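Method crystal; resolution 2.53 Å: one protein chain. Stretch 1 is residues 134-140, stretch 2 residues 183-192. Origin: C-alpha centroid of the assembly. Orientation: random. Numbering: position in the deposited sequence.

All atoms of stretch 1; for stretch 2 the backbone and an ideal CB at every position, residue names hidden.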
# COMPACT_ATOMS: atom_id res chain seq x y z
N HIS C 134 -12.66 29.90 -14.58
CA HIS C 134 -11.22 29.73 -14.39
C HIS C 134 -10.68 28.54 -15.18
O HIS C 134 -9.55 28.59 -15.68
CB HIS C 134 -10.96 29.56 -12.89
CG HIS C 134 -9.52 29.61 -12.49
ND1 HIS C 134 -8.51 28.98 -13.19
CD2 HIS C 134 -8.93 30.15 -11.39
CE1 HIS C 134 -7.36 29.16 -12.56
NE2 HIS C 134 -7.58 29.87 -11.48
N VAL C 135 -11.46 27.46 -15.31
CA VAL C 135 -11.00 26.33 -16.10
C VAL C 135 -10.89 26.70 -17.58
O VAL C 135 -9.95 26.29 -18.27
CB VAL C 135 -11.92 25.11 -15.89
CG1 VAL C 135 -11.80 24.15 -17.06
CG2 VAL C 135 -11.57 24.40 -14.60
N GLN C 136 -11.83 27.50 -18.08
CA GLN C 136 -11.83 27.78 -19.51
C GLN C 136 -10.85 28.89 -19.90
O GLN C 136 -10.29 28.84 -20.99
CB GLN C 136 -13.24 28.15 -19.98
CG GLN C 136 -13.33 28.41 -21.46
CD GLN C 136 -14.72 28.86 -21.87
OE1 GLN C 136 -15.69 28.67 -21.13
NE2 GLN C 136 -14.82 29.48 -23.04
N TYR C 137 -10.63 29.88 -19.03
CA TYR C 137 -9.87 31.06 -19.40
C TYR C 137 -8.59 31.25 -18.61
O TYR C 137 -7.87 32.23 -18.86
CB TYR C 137 -10.73 32.33 -19.24
CG TYR C 137 -11.90 32.38 -20.16
CD1 TYR C 137 -11.74 32.64 -21.52
CD2 TYR C 137 -13.19 32.16 -19.69
CE1 TYR C 137 -12.82 32.67 -22.39
CE2 TYR C 137 -14.29 32.20 -20.56
CZ TYR C 137 -14.09 32.46 -21.90
OH TYR C 137 -15.17 32.49 -22.75
N GLY C 138 -8.28 30.38 -17.65
CA GLY C 138 -7.11 30.55 -16.82
C GLY C 138 -7.40 31.48 -15.66
O GLY C 138 -8.52 31.99 -15.53
N PRO C 139 -6.41 31.72 -14.80
CA PRO C 139 -6.65 32.56 -13.63
C PRO C 139 -7.06 33.96 -14.06
O PRO C 139 -6.70 34.43 -15.14
CB PRO C 139 -5.30 32.56 -12.89
CG PRO C 139 -4.48 31.43 -13.52
CD PRO C 139 -4.99 31.32 -14.93
N TYR C 140 -7.87 34.62 -13.22
CA TYR C 140 -8.37 35.94 -13.57
C TYR C 140 -7.22 36.88 -13.87
O TYR C 140 -6.29 37.02 -13.07
CB TYR C 140 -9.22 36.52 -12.44
CG TYR C 140 -9.40 38.02 -12.55
CD1 TYR C 140 -10.29 38.57 -13.48
CD2 TYR C 140 -8.68 38.89 -11.73
CE1 TYR C 140 -10.46 39.94 -13.59
CE2 TYR C 140 -8.85 40.27 -11.83
CZ TYR C 140 -9.74 40.78 -12.76
OH TYR C 140 -9.90 42.15 -12.87
N UNK C 183 -7.22 31.65 -5.72
CA UNK C 183 -5.77 31.46 -5.78
C UNK C 183 -5.41 30.98 -7.18
O UNK C 183 -6.11 30.12 -7.74
CB UNK C 183 -5.29 30.47 -4.72
N UNK C 184 -4.38 31.52 -7.80
CA UNK C 184 -4.12 31.18 -9.20
C UNK C 184 -3.66 29.74 -9.30
O UNK C 184 -2.49 29.43 -9.09
CB UNK C 184 -3.08 32.12 -9.81
N UNK C 185 -4.60 28.84 -9.56
CA UNK C 185 -4.30 27.43 -9.70
C UNK C 185 -4.21 27.09 -11.18
O UNK C 185 -4.66 27.85 -12.04
CB UNK C 185 -5.36 26.57 -9.00
N UNK C 186 -3.62 25.93 -11.47
CA UNK C 186 -3.71 25.43 -12.83
C UNK C 186 -5.15 25.04 -13.15
O UNK C 186 -5.99 24.85 -12.27
CB UNK C 186 -2.77 24.24 -13.03
N UNK C 187 -5.42 24.90 -14.44
CA UNK C 187 -6.78 24.55 -14.82
C UNK C 187 -7.15 23.17 -14.29
O UNK C 187 -8.25 22.98 -13.75
CB UNK C 187 -6.94 24.60 -16.34
N UNK C 188 -6.22 22.21 -14.35
CA UNK C 188 -6.53 20.88 -13.83
C UNK C 188 -6.69 20.89 -12.31
O UNK C 188 -7.46 20.09 -11.77
CB UNK C 188 -5.44 19.89 -14.23
N UNK C 189 -6.01 21.81 -11.62
CA UNK C 189 -6.26 21.95 -10.19
C UNK C 189 -7.66 22.47 -9.92
O UNK C 189 -8.32 22.06 -8.95
CB UNK C 189 -5.23 22.88 -9.56
N UNK C 190 -8.14 23.41 -10.74
CA UNK C 190 -9.46 23.96 -10.52
C UNK C 190 -10.53 22.94 -10.90
O UNK C 190 -11.58 22.88 -10.24
CB UNK C 190 -9.64 25.25 -11.32
N UNK C 191 -10.28 22.11 -11.92
CA UNK C 191 -11.18 20.99 -12.18
C UNK C 191 -11.34 20.13 -10.93
O UNK C 191 -12.46 19.82 -10.51
CB UNK C 191 -10.66 20.14 -13.34
N UNK C 192 -10.23 19.80 -10.27
CA UNK C 192 -10.34 18.97 -9.08
C UNK C 192 -11.12 19.69 -7.97
O UNK C 192 -11.93 19.05 -7.27
CB UNK C 192 -8.95 18.58 -8.58

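Stretch 1 presents the last turn of a helix, with the carbonyl oxygens of Val135 and Gln136 and the imidazole of His134, then Gly138 and Pro139; stretch 2 passes it as a loop that becomes a helix at 187.

At position 183 the CA-to-CB bond points away, and stretch 1 sets no limit on the side chain. It is Glu183, whose side chain stays at least 7.1 Å from stretch 1.

Position 184 has phi of -69° and psi of 95°, compatible with proline though not demanding it, and its ideal CB lies 3.8 Å from Pro139 CB. A small or medium apolar group fits. The residue is Pro184, which makes an apolar contact through the two CB atoms, Pro184 CB lying 4.0 Å from Pro139 CB.

At 185 the CB points sideways, 4.7 Å from His134 NE2, and leaves room for a long, flexible or apolar chain. Met185 occupies the position, but its side chain stays at 4.7 Å or more from stretch 1; the close approach is through the backbone, Met185 O lying 3.0 Å from His134 CE1, at the edge of the imidazole.

Position 186 points away from stretch 1 and directly precedes a helix, where Ser, Thr, Asp or Asn commonly cap. Thr186 does so, its OG1 accepting from the backbone N of 189 at 3.1 Å.

The ideal CB at 187 lies 4.0 Å from Val135 O, beside the carbonyl-rich helix end. A long donor such as Arg or Lys would suit, while an acidic group would meet oxygens. Arg187 bends its side chain along the helix end, with weak hydrogen bonds from NE to Val135 O and from NH2 to Gln136 O, both 3.3 Å. One guanidinium face covers the Tyr137–Gly138 peptide, with Arg187 NH2 3.3 Å from Tyr137 C. The absence of a side chain at Gly138 matters here, since an ideal CB there would come within 2.9 Å of Arg187 NH1.

Positions 188 and 189 make no contact, so stretch 1 sets no limit on them. Asp188 accepts a weak bond from Thr186 OG1, and Glu189 OE1 receives Thr186 N at 3.0 Å.

Position 190 points toward stretch 1, its ideal CB 3.9 Å from Val135 CG2 and 4.3 Å from His134 ND1. A compact apolar residue is expected, Val, Ile or Ala. Val190 sets CG1 3.5 Å from Val135 CG2, while its CG2 sits 3.6 Å from the His134 ring centroid, almost on the ring normal, as a CH-pi contact.

At 191 the sideways CB is 4.5 Å from Val135 CG2, so an aliphatic stem would suit, whatever its end. Glu191 supplies one: its CG lies 3.7 Å from Val135 CG2.

Position 192, out of reach, is Met192.

Stretch 2 183-192: EPMTRDEVEM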
# COMPACT_ATOMS: atom_id res chain seq x y z
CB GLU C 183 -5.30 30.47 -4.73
CG GLU C 183 -4.58 31.13 -3.57
CD GLU C 183 -4.43 30.21 -2.38
OE1 GLU C 183 -3.60 30.52 -1.49
OE2 GLU C 183 -5.14 29.18 -2.33
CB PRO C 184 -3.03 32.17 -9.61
CG PRO C 184 -2.30 32.44 -8.34
CD PRO C 184 -3.29 32.32 -7.20
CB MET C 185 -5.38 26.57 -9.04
CG MET C 185 -5.81 27.01 -7.64
SD MET C 185 -7.36 26.21 -7.11
CE MET C 185 -8.31 27.62 -6.49
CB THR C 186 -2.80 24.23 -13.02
OG1 THR C 186 -3.33 23.12 -12.28
CG2 THR C 186 -1.39 24.56 -12.53
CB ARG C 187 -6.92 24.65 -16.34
CG ARG C 187 -6.96 26.12 -16.82
CD ARG C 187 -6.22 26.26 -18.15
NE ARG C 187 -6.87 27.15 -19.11
CZ ARG C 187 -6.34 28.29 -19.54
NH1 ARG C 187 -5.15 28.70 -19.08
NH2 ARG C 187 -7.00 29.04 -20.43
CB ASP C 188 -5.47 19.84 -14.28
CG ASP C 188 -4.21 19.85 -13.41
OD1 ASP C 188 -4.20 19.20 -12.33
OD2 ASP C 188 -3.21 20.49 -13.81
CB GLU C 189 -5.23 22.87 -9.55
CG GLU C 189 -3.92 22.16 -9.26
CD GLU C 189 -2.77 23.13 -9.08
OE1 GLU C 189 -3.02 24.35 -9.04
OE2 GLU C 189 -1.62 22.65 -8.98
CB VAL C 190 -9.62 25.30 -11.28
CG1 VAL C 190 -11.09 25.73 -11.36
CG2 VAL C 190 -8.75 26.38 -10.62
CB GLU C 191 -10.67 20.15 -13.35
CG GLU C 191 -10.95 20.73 -14.75
CD GLU C 191 -10.44 19.83 -15.89
OE1 GLU C 191 -9.68 18.88 -15.60
OE2 GLU C 191 -10.81 20.07 -17.07
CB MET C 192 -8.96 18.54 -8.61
CG MET C 192 -8.99 17.59 -7.40
SD MET C 192 -9.76 15.96 -7.69
CE MET C 192 -8.87 15.41 -9.12
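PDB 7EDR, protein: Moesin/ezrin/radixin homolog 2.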